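NAD-dependent epimerase/dehydratase (Veillonella parvula DSM 2008, PDB 3R6D) probably binds NAD(P)H through a Rossmann fold and may act as an epimerase or dehydratase on a substrate that is not established. Local coordinates at residues Ile33-Arg38 and Thr42-Glu47; Gly80-Gly85 and Asn140-Ser145; Ile151-Trp156 and Ile169-Gln174. All coordinates share one frame; numbering follows the deposited sequence. Where two conformers were deposited one is given.

How the contacts relate
From the N terminus, contact 1 closes first: a short loop of three intervening residues folds residues 42-47 back on strand 33-37 in the parallel part of the mixed sheet. Contact 2 then closes a loop of 54 residues, bringing helix 129-144 against residues 80-85, which join strand 76-79 to helix 85-96. Contact 3 follows, spanning twelve residues between strand 148-158 and the turn after strand 167-169. The three lie in series, with none nested or crossed. Contacts 2 and 3 touch, Leu142 CD2 lying 3.7 Å from Ile151 CG1, whereas the centre of contact 1 is about 28 Å from that of contact 3, across the chain's centre.

Contact 1. Residues Ile33-Arg38 and Thr42-Glu47; sequences ITLYGR and TRIPPE
Leu35, in the middle of strand 33-37, the second parallel strand of the Rossmann fold, and Ile44 meet through their outermost methyls. Leu35 CD1 lies 3.9 Å from Ile44 CD1, and both side chains are buried. This is the packed part of the contact: Ile44, the first residue to leave helical geometry after helix 40-43, turns back toward the strand, while Leu35 also rests on Thr22 of helix 22-28 and on Val54.

The solvent side is held by two arginines instead. The exposed guanidinium groups of Arg38 and Arg43 lie flat on each other in an offset stack, their planes only 13° apart. Near the rim of each group Arg38 NH2 sits over the face of Arg43, 3.5 Å from Arg43 NH1. Arg43 bends about its CG-CD bond (chi3 68°), which turns the guanidinium toward the backbone carbonyl of Arg38. There Arg43 NH1 donates a nearly straight bond (163°) to Arg38 O at 2.9 Å, with the oxygen close to the guanidinium plane.

Arg43 also touches Ala14 in the loop after strand 8-11. A basic residue just past the second strand, near that loop, is where many NADP-dependent relatives receive the adenosine 2'-phosphate; the paired arginines are consistent with such an anion site, although no cofactor is present here. Water 1 joins the two residues a second time, accepting from Arg43 NH1 at 3.3 Å and, weakly, from Arg38 N at 3.4 Å.

Contact 2. Residues Gly80-Gly85 and Asn140-Ser145; sequences GAMESG and NVLRES
Met82, in the loop after strand 76-79, the fourth parallel strand of the Rossmann fold, and Gly85, the first residue of helix 85-96, meet Leu142 and Val141 near the end of helix 129-144.

Apolar packing carries the buried half. Met82, present as selenomethionine, bends at its last torsion (chi3 53°), which brings its terminal methyl back against the leucine: Met82 CE is 3.8 Å from Leu142 CD2 and 4.1 Å from Leu142 CB. The selenium is a little farther, Met82 SE lying 4.1 Å from Leu142 CD2, and the two side chains cross at about a right angle. Tyr149 of strand 148-158 packs on Leu142 as well.

A backbone-to-methyl contact forms the second half. Gly85 O approaches Val141 CG2 at 3.7 Å where helix 85-96 begins, a helix whose Met88 and Val92 also touch Val141.

No hydrogen bond crosses between the two segments; the polar groups are tied up locally. Ser84 is the N-cap of helix 85-96, its OG capping Asp87 N. On the other segment, Leu142 O accepts two bonds from one residue: Ser145 N at 3.1 Å, and Ser145 OG at 2.7 Å, which lies in the carbonyl plane on a lone pair.

Contact 3. Residues Ile151-Trp156 and Ile169-Gln174; sequences ILRLTW and IPEGAQ
Arg153 carries the whole of this contact from its strand, extending its guanidinium to the backbone of Ile169 and Pro170. The segment starts in the body of the sheet, where Ile151 pairs through its backbone with Thr204 and Ile206 and Leu152 pairs with Gly105 and Ser107, placing strand 148-158 between two parallel neighbours.

At Arg153 the side chain points to the turn. It runs extended as far as CG and CD and then bends (chi3 -77°), so that NH2 comes to the carbonyls of Ile169 and Pro170. Arg153 NH2 lies 3.1 Å from Ile169 O, which approaches obliquely, and 3.6 Å from Pro170 O, which lies at the edge of the guanidinium. The same NH2 is hydrogen-bonded to Ser205 O, and NH1 forms a salt bridge with Glu114, so this buried charge is gripped from several directions.

NH1 reaches the turn through a single water: Arg153 NH1 donates to water 2 at 2.9 Å. That water in turn donates to Pro170 O at 3.0 Å and to Ala173 O at 2.8 Å, linking the arginine to both ends of the turn. Pro170 O is engaged again inside the turn, accepting from Ala173 N at 3.1 Å. Glu171 comes near by its aliphatic part, Glu171 CG being 4.4 Å from Arg153 NH2, while its carboxylate goes to Ser205 N.

Where the strand is interrupted, Thr155 OG1 hydrogen-bonds to Asp177 O, in the chain that continues from the turn. Residues 170-173 form a type II beta turn with glycine, at positive phi, in its third position. The sixth strand in chain order of the Rossmann sheet, in a fold consistent with the short-chain dehydrogenase/reductase type, is thus joined, through one buried arginine, to this peripheral turn.

Contact 1. Residues Ile33-Arg38 and Thr42-Glu47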
loop_
_atom_site.group_PDB
_atom_site.type_symbol
_atom_site.label_atom_id
_atom_site.label_comp_id
_atom_site.label_asym_id
_atom_site.label_seq_id
_atom_site.Cartn_x
_atom_site.Cartn_y
_atom_site.Cartn_z
ATOM N N ILE A 33 -1.780 0.754 -16.323
ATOM C CA ILE A 33 -2.323 0.405 -15.023
ATOM C C ILE A 33 -3.486 -0.568 -15.183
ATOM O O ILE A 33 -4.440 -0.303 -15.928
ATOM C CB ILE A 33 -2.801 1.664 -14.274
ATOM C CG1 ILE A 33 -1.675 2.692 -14.160
ATOM C CG2 ILE A 33 -3.356 1.310 -12.906
ATOM C CD1 ILE A 33 -2.054 4.065 -13.608
ATOM N N THR A 34 -3.449 -1.657 -14.423
ATOM C CA THR A 34 -4.577 -2.575 -14.329
ATOM C C THR A 34 -5.165 -2.476 -12.939
ATOM O O THR A 34 -4.422 -2.569 -11.947
ATOM C CB THR A 34 -4.117 -3.997 -14.630
ATOM O OG1 THR A 34 -3.627 -4.032 -15.969
ATOM C CG2 THR A 34 -5.217 -5.004 -14.478
ATOM N N LEU A 35 -6.470 -2.248 -12.875
ATOM C CA LEU A 35 -7.207 -2.158 -11.615
ATOM C C LEU A 35 -8.053 -3.418 -11.440
ATOM O O LEU A 35 -8.828 -3.749 -12.347
ATOM C CB LEU A 35 -8.127 -0.928 -11.618
ATOM C CG LEU A 35 -7.417 0.399 -11.900
ATOM C CD1 LEU A 35 -8.447 1.552 -11.884
ATOM C CD2 LEU A 35 -6.295 0.701 -10.915
ATOM N N TYR A 36 -7.901 -4.132 -10.308
ATOM C CA TYR A 36 -8.661 -5.360 -10.050
ATOM C C TYR A 36 -9.633 -5.125 -8.933
ATOM O O TYR A 36 -9.246 -4.591 -7.875
ATOM C CB TYR A 36 -7.692 -6.441 -9.611
ATOM C CG TYR A 36 -8.341 -7.799 -9.404
ATOM C CD1 TYR A 36 -8.830 -8.521 -10.492
ATOM C CD2 TYR A 36 -8.469 -8.362 -8.131
ATOM C CE1 TYR A 36 -9.410 -9.797 -10.321
ATOM C CE2 TYR A 36 -9.060 -9.631 -7.955
ATOM C CZ TYR A 36 -9.533 -10.332 -9.058
ATOM O OH TYR A 36 -10.082 -11.593 -8.937
ATOM N N GLY A 37 -10.890 -5.532 -9.117
ATOM C CA GLY A 37 -11.849 -5.406 -8.010
ATOM C C GLY A 37 -13.278 -5.498 -8.482
ATOM O O GLY A 37 -13.559 -5.937 -9.610
ATOM N N ARG A 38 -14.172 -5.086 -7.583
ATOM C CA ARG A 38 -15.619 -5.268 -7.727
ATOM C C ARG A 38 -16.244 -3.923 -8.067
ATOM O O ARG A 38 -15.991 -2.936 -7.366
ATOM C CB ARG A 38 -16.160 -5.824 -6.421
ATOM C CG ARG A 38 -17.666 -5.992 -6.424
ATOM C CD ARG A 38 -18.196 -6.294 -5.024
ATOM N NE ARG A 38 -18.091 -5.131 -4.130
ATOM C CZ ARG A 38 -17.238 -4.998 -3.120
ATOM N NH1 ARG A 38 -16.327 -5.941 -2.832
ATOM N NH2 ARG A 38 -17.286 -3.887 -2.399
ATOM N N THR A 42 -17.941 1.948 -11.334
ATOM C CA THR A 42 -18.734 2.937 -10.636
ATOM C C THR A 42 -18.033 3.485 -9.396
ATOM O O THR A 42 -18.297 4.612 -9.011
ATOM C CB THR A 42 -20.144 2.408 -10.263
ATOM O OG1 THR A 42 -20.013 1.470 -9.183
ATOM C CG2 THR A 42 -20.840 1.781 -11.504
ATOM N N ARG A 43 -17.160 2.709 -8.760
ATOM C CA ARG A 43 -16.551 3.136 -7.504
ATOM C C ARG A 43 -15.339 4.058 -7.700
ATOM O O ARG A 43 -14.844 4.664 -6.741
ATOM C CB ARG A 43 -16.104 1.890 -6.726
ATOM C CG ARG A 43 -17.304 1.070 -6.269
ATOM C CD ARG A 43 -16.857 -0.273 -5.733
ATOM N NE ARG A 43 -16.115 -0.160 -4.498
ATOM C CZ ARG A 43 -15.347 -1.129 -4.011
ATOM N NH1 ARG A 43 -15.156 -2.242 -4.707
ATOM N NH2 ARG A 43 -14.759 -0.984 -2.824
ATOM N N ILE A 44 -14.809 4.106 -8.916
ATOM C CA ILE A 44 -13.629 4.909 -9.223
ATOM C C ILE A 44 -14.107 5.962 -10.233
ATOM O O ILE A 44 -14.905 5.644 -11.106
ATOM C CB ILE A 44 -12.507 3.977 -9.741
ATOM C CG1 ILE A 44 -12.064 3.000 -8.610
ATOM C CG2 ILE A 44 -11.310 4.754 -10.207
ATOM C CD1 ILE A 44 -10.971 2.029 -9.016
ATOM N N PRO A 45 -13.613 7.213 -10.128
ATOM C CA PRO A 45 -14.181 8.257 -10.967
ATOM C C PRO A 45 -13.817 8.124 -12.430
ATOM O O PRO A 45 -12.815 7.497 -12.792
ATOM C CB PRO A 45 -13.624 9.552 -10.355
ATOM C CG PRO A 45 -12.430 9.154 -9.694
ATOM C CD PRO A 45 -12.653 7.766 -9.159
ATOM N N PRO A 46 -14.610 8.758 -13.297
ATOM C CA PRO A 46 -14.440 8.584 -14.728
ATOM C C PRO A 46 -13.122 9.156 -15.282
ATOM O O PRO A 46 -12.637 8.630 -16.275
ATOM C CB PRO A 46 -15.669 9.306 -15.314
ATOM C CG PRO A 46 -16.091 10.306 -14.255
ATOM C CD PRO A 46 -15.801 9.589 -12.965
ATOM N N GLU A 47 -12.502 10.161 -14.651
ATOM C CA GLU A 47 -11.204 10.671 -15.136
ATOM C C GLU A 47 -10.095 9.620 -14.984
ATOM O O GLU A 47 -9.007 9.723 -15.580
ATOM C CB GLU A 47 -10.817 12.015 -14.466
ATOM C CG GLU A 47 -10.439 11.946 -13.013
ATOM C CD GLU A 47 -11.615 12.036 -12.093
ATOM O OE1 GLU A 47 -12.800 11.870 -12.561
ATOM O OE2 GLU A 47 -11.358 12.258 -10.897
HETATM O O HOH W 1 -12.766 -4.456 -4.588
#

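Contact 2. Residues Gly80-Gly85 and Asn140-Ser145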
loop_
_atom_site.group_PDB
_atom_site.type_symbol
_atom_site.label_atom_id
_atom_site.label_comp_id
_atom_site.label_asym_id
_atom_site.label_seq_id
_atom_site.Cartn_x
_atom_site.Cartn_y
_atom_site.Cartn_z
ATOM N N GLY A 80 -3.360 -2.405 -1.865
ATOM C CA GLY A 80 -3.847 -1.281 -1.084
ATOM C C GLY A 80 -4.280 -1.610 0.330
ATOM O O GLY A 80 -4.224 -0.766 1.207
ATOM N N ALA A 81 -4.726 -2.828 0.548
ATOM C CA ALA A 81 -5.152 -3.258 1.873
ATOM C C ALA A 81 -4.579 -4.643 2.198
ATOM O O ALA A 81 -4.661 -5.595 1.401
ATOM C CB ALA A 81 -6.689 -3.247 1.942
HETATM N N MSE A 82 -3.960 -4.724 3.371
HETATM C CA MSE A 82 -3.351 -5.963 3.894
HETATM C C MSE A 82 -4.086 -6.296 5.200
HETATM O O MSE A 82 -3.541 -6.127 6.302
HETATM C CB MSE A 82 -1.844 -5.788 4.146
HETATM C CG MSE A 82 -1.070 -5.593 2.863
HETATM SE SE MSE A 82 0.839 -5.326 3.201
HETATM C CE MSE A 82 1.172 -6.901 4.299
ATOM N N GLU A 83 -5.336 -6.732 5.050
ATOM C CA GLU A 83 -6.264 -6.856 6.179
ATOM C C GLU A 83 -6.562 -8.274 6.613
ATOM O O GLU A 83 -7.080 -8.491 7.719
ATOM C CB GLU A 83 -7.586 -6.175 5.830
ATOM C CG GLU A 83 -7.509 -4.658 5.847
ATOM C CD GLU A 83 -8.734 -4.035 5.205
ATOM O OE1 GLU A 83 -9.656 -4.777 4.808
ATOM O OE2 GLU A 83 -8.768 -2.799 5.132
ATOM N N SER A 84 -6.260 -9.227 5.737
ATOM C CA SER A 84 -6.616 -10.625 5.913
ATOM C C SER A 84 -5.458 -11.556 5.580
ATOM O O SER A 84 -4.909 -11.465 4.485
ATOM C CB SER A 84 -7.843 -10.945 4.998
ATOM O OG SER A 84 -7.910 -12.314 4.663
ATOM N N GLY A 85 -5.140 -12.507 6.460
ATOM C CA GLY A 85 -4.117 -13.504 6.136
ATOM C C GLY A 85 -4.482 -14.361 4.931
ATOM O O GLY A 85 -3.638 -14.664 4.076
ATOM N N ASN A 140 2.432 -11.143 8.239
ATOM C CA ASN A 140 3.216 -12.373 8.388
ATOM C C ASN A 140 3.239 -13.186 7.114
ATOM O O ASN A 140 4.296 -13.662 6.721
ATOM C CB ASN A 140 2.673 -13.235 9.535
ATOM C CG ASN A 140 2.874 -12.583 10.894
ATOM O OD1 ASN A 140 3.623 -11.603 11.028
ATOM N ND2 ASN A 140 2.203 -13.123 11.912
ATOM N N VAL A 141 2.077 -13.317 6.446
ATOM C CA VAL A 141 2.037 -14.091 5.199
ATOM C C VAL A 141 3.002 -13.463 4.180
ATOM O O VAL A 141 3.738 -14.157 3.468
ATOM C CB VAL A 141 0.607 -14.190 4.617
ATOM C CG1 VAL A 141 0.632 -14.714 3.164
ATOM C CG2 VAL A 141 -0.249 -15.129 5.511
ATOM N N LEU A 142 2.962 -12.131 4.050
ATOM C CA LEU A 142 3.814 -11.490 3.045
ATOM C C LEU A 142 5.308 -11.618 3.389
ATOM O O LEU A 142 6.135 -11.939 2.530
ATOM C CB LEU A 142 3.396 -10.037 2.809
ATOM C CG LEU A 142 4.142 -9.313 1.703
ATOM C CD1 LEU A 142 4.069 -10.055 0.351
ATOM C CD2 LEU A 142 3.580 -7.892 1.579
ATOM N N ARG A 143 5.651 -11.421 4.661
ATOM C CA ARG A 143 7.075 -11.588 5.064
ATOM C C ARG A 143 7.628 -13.011 4.895
ATOM O O ARG A 143 8.825 -13.204 4.682
ATOM C CB ARG A 143 7.314 -11.141 6.484
ATOM C CG ARG A 143 7.010 -9.701 6.695
ATOM C CD ARG A 143 7.402 -9.240 8.152
ATOM N NE ARG A 143 6.884 -10.115 9.244
ATOM C CZ ARG A 143 6.944 -9.825 10.560
ATOM N NH1 ARG A 143 7.443 -8.664 10.990
ATOM N NH2 ARG A 143 6.485 -10.696 11.459
ATOM N N GLU A 144 6.761 -13.998 5.052
ATOM C CA GLU A 144 7.112 -15.419 4.840
ATOM C C GLU A 144 7.249 -15.828 3.385
ATOM O O GLU A 144 7.768 -16.903 3.068
ATOM C CB GLU A 144 6.072 -16.335 5.516
ATOM C CG GLU A 144 6.010 -16.176 7.021
ATOM C CD GLU A 144 4.703 -16.708 7.618
ATOM O OE1 GLU A 144 3.829 -17.269 6.885
ATOM O OE2 GLU A 144 4.558 -16.540 8.851
ATOM N N SER A 145 6.712 -14.992 2.494
ATOM C CA SER A 145 6.798 -15.254 1.116
ATOM C C SER A 145 8.195 -15.062 0.643
ATOM O O SER A 145 9.052 -14.484 1.350
ATOM C CB SER A 145 5.835 -14.342 0.378
ATOM O OG SER A 145 6.430 -13.076 0.063
#

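Contact 3. Residues Ile151-Trp156 and Ile169-Gln174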
loop_
_atom_site.group_PDB
_atom_site.type_symbol
_atom_site.label_atom_id
_atom_site.label_comp_id
_atom_site.label_asym_id
_atom_site.label_seq_id
_atom_site.Cartn_x
_atom_site.Cartn_y
_atom_site.Cartn_z
ATOM N N ILE A 151 6.750 -3.506 2.538
ATOM C CA ILE A 151 5.584 -3.182 3.347
ATOM C C ILE A 151 5.724 -1.740 3.769
ATOM O O ILE A 151 6.798 -1.325 4.226
ATOM C CB ILE A 151 5.473 -4.137 4.545
ATOM C CG1 ILE A 151 5.169 -5.577 4.048
ATOM C CG2 ILE A 151 4.430 -3.613 5.543
ATOM C CD1 ILE A 151 5.379 -6.621 5.119
ATOM N N LEU A 152 4.652 -0.946 3.617
ATOM C CA LEU A 152 4.620 0.434 4.111
ATOM C C LEU A 152 3.763 0.464 5.350
ATOM O O LEU A 152 2.557 0.214 5.292
ATOM C CB LEU A 152 4.076 1.385 3.006
ATOM C CG LEU A 152 4.917 1.351 1.708
ATOM C CD1 LEU A 152 4.221 2.264 0.703
ATOM C CD2 LEU A 152 6.334 1.763 1.964
ATOM N N ARG A 153 4.391 0.702 6.503
ATOM C CA ARG A 153 3.682 0.791 7.774
ATOM C C ARG A 153 3.171 2.209 7.976
ATOM O O ARG A 153 3.959 3.108 8.265
ATOM C CB ARG A 153 4.586 0.381 8.942
ATOM C CG ARG A 153 4.964 -1.093 8.936
ATOM C CD ARG A 153 5.993 -1.422 9.993
ATOM N NE ARG A 153 7.331 -0.996 9.611
ATOM C CZ ARG A 153 8.090 -0.124 10.281
ATOM N NH1 ARG A 153 7.590 0.586 11.306
ATOM N NH2 ARG A 153 9.352 0.084 9.891
ATOM N N LEU A 154 1.868 2.417 7.767
ATOM C CA LEU A 154 1.319 3.777 7.805
ATOM C C LEU A 154 0.797 4.098 9.168
ATOM O O LEU A 154 0.096 3.284 9.778
ATOM C CB LEU A 154 0.200 3.946 6.779
ATOM C CG LEU A 154 0.549 3.532 5.334
ATOM C CD1 LEU A 154 -0.574 3.935 4.401
ATOM C CD2 LEU A 154 1.876 4.168 4.872
ATOM N N THR A 155 1.101 5.319 9.636
ATOM C CA THR A 155 0.455 5.877 10.814
ATOM C C THR A 155 -0.940 6.428 10.405
ATOM O O THR A 155 -1.417 6.102 9.322
ATOM C CB THR A 155 1.388 6.842 11.511
ATOM O OG1 THR A 155 0.780 7.250 12.751
ATOM C CG2 THR A 155 1.742 8.065 10.650
ATOM N N TRP A 156 -1.596 7.175 11.293
ATOM C CA TRP A 156 -3.013 7.509 11.086
ATOM C C TRP A 156 -3.206 8.469 9.918
ATOM O O TRP A 156 -2.531 9.490 9.848
ATOM C CB TRP A 156 -3.558 8.116 12.389
ATOM C CG TRP A 156 -3.786 7.032 13.434
ATOM C CD1 TRP A 156 -2.895 6.575 14.378
ATOM C CD2 TRP A 156 -4.942 6.214 13.542
ATOM N NE1 TRP A 156 -3.449 5.535 15.087
ATOM C CE2 TRP A 156 -4.707 5.287 14.583
ATOM C CE3 TRP A 156 -6.169 6.181 12.857
ATOM C CZ2 TRP A 156 -5.675 4.341 14.971
ATOM C CZ3 TRP A 156 -7.135 5.250 13.248
ATOM C CH2 TRP A 156 -6.890 4.346 14.306
ATOM N N ILE A 169 10.734 5.447 8.042
ATOM C CA ILE A 169 11.162 4.971 9.357
ATOM C C ILE A 169 11.614 3.524 9.252
ATOM O O ILE A 169 10.788 2.632 9.019
ATOM C CB ILE A 169 10.022 5.097 10.409
ATOM C CG1 ILE A 169 9.457 6.514 10.461
ATOM C CG2 ILE A 169 10.511 4.637 11.801
ATOM C CD1 ILE A 169 10.369 7.552 10.908
ATOM N N PRO A 170 12.918 3.281 9.390
ATOM C CA PRO A 170 13.393 1.925 9.155
ATOM C C PRO A 170 12.886 0.915 10.180
ATOM O O PRO A 170 12.419 1.302 11.274
ATOM C CB PRO A 170 14.929 2.063 9.181
ATOM C CG PRO A 170 15.262 3.345 9.635
ATOM C CD PRO A 170 14.021 4.241 9.602
ATOM N N GLU A 171 13.017 -0.370 9.859
ATOM C CA GLU A 171 12.656 -1.422 10.776
ATOM C C GLU A 171 13.449 -1.274 12.058
ATOM O O GLU A 171 14.682 -1.095 12.004
ATOM C CB GLU A 171 13.014 -2.781 10.154
ATOM C CG GLU A 171 12.322 -2.974 8.878
ATOM C CD GLU A 171 12.387 -4.391 8.378
ATOM O OE1 GLU A 171 12.327 -5.366 9.160
ATOM O OE2 GLU A 171 12.481 -4.533 7.159
ATOM N N GLY A 172 12.745 -1.384 13.184
ATOM C CA GLY A 172 13.378 -1.279 14.514
ATOM C C GLY A 172 13.525 0.143 15.049
ATOM O O GLY A 172 13.887 0.320 16.222
ATOM N N ALA A 173 13.315 1.164 14.228
ATOM C CA ALA A 173 13.427 2.542 14.700
ATOM C C ALA A 173 12.141 2.976 15.418
ATOM O O ALA A 173 11.041 2.484 15.140
ATOM C CB ALA A 173 13.709 3.443 13.556
ATOM N N GLN A 174 12.274 3.893 16.363
ATOM C CA GLN A 174 11.105 4.535 16.965
ATOM C C GLN A 174 10.271 5.159 15.884
ATOM O O GLN A 174 10.801 5.794 14.983
ATOM C CB GLN A 174 11.542 5.698 17.847
ATOM C CG GLN A 174 12.436 5.310 18.966
ATOM C CD GLN A 174 12.883 6.478 19.773
ATOM O OE1 GLN A 174 12.105 7.384 20.062
ATOM N NE2 GLN A 174 14.139 6.447 20.184
HETATM O O HOH W 2 9.891 1.357 12.886
#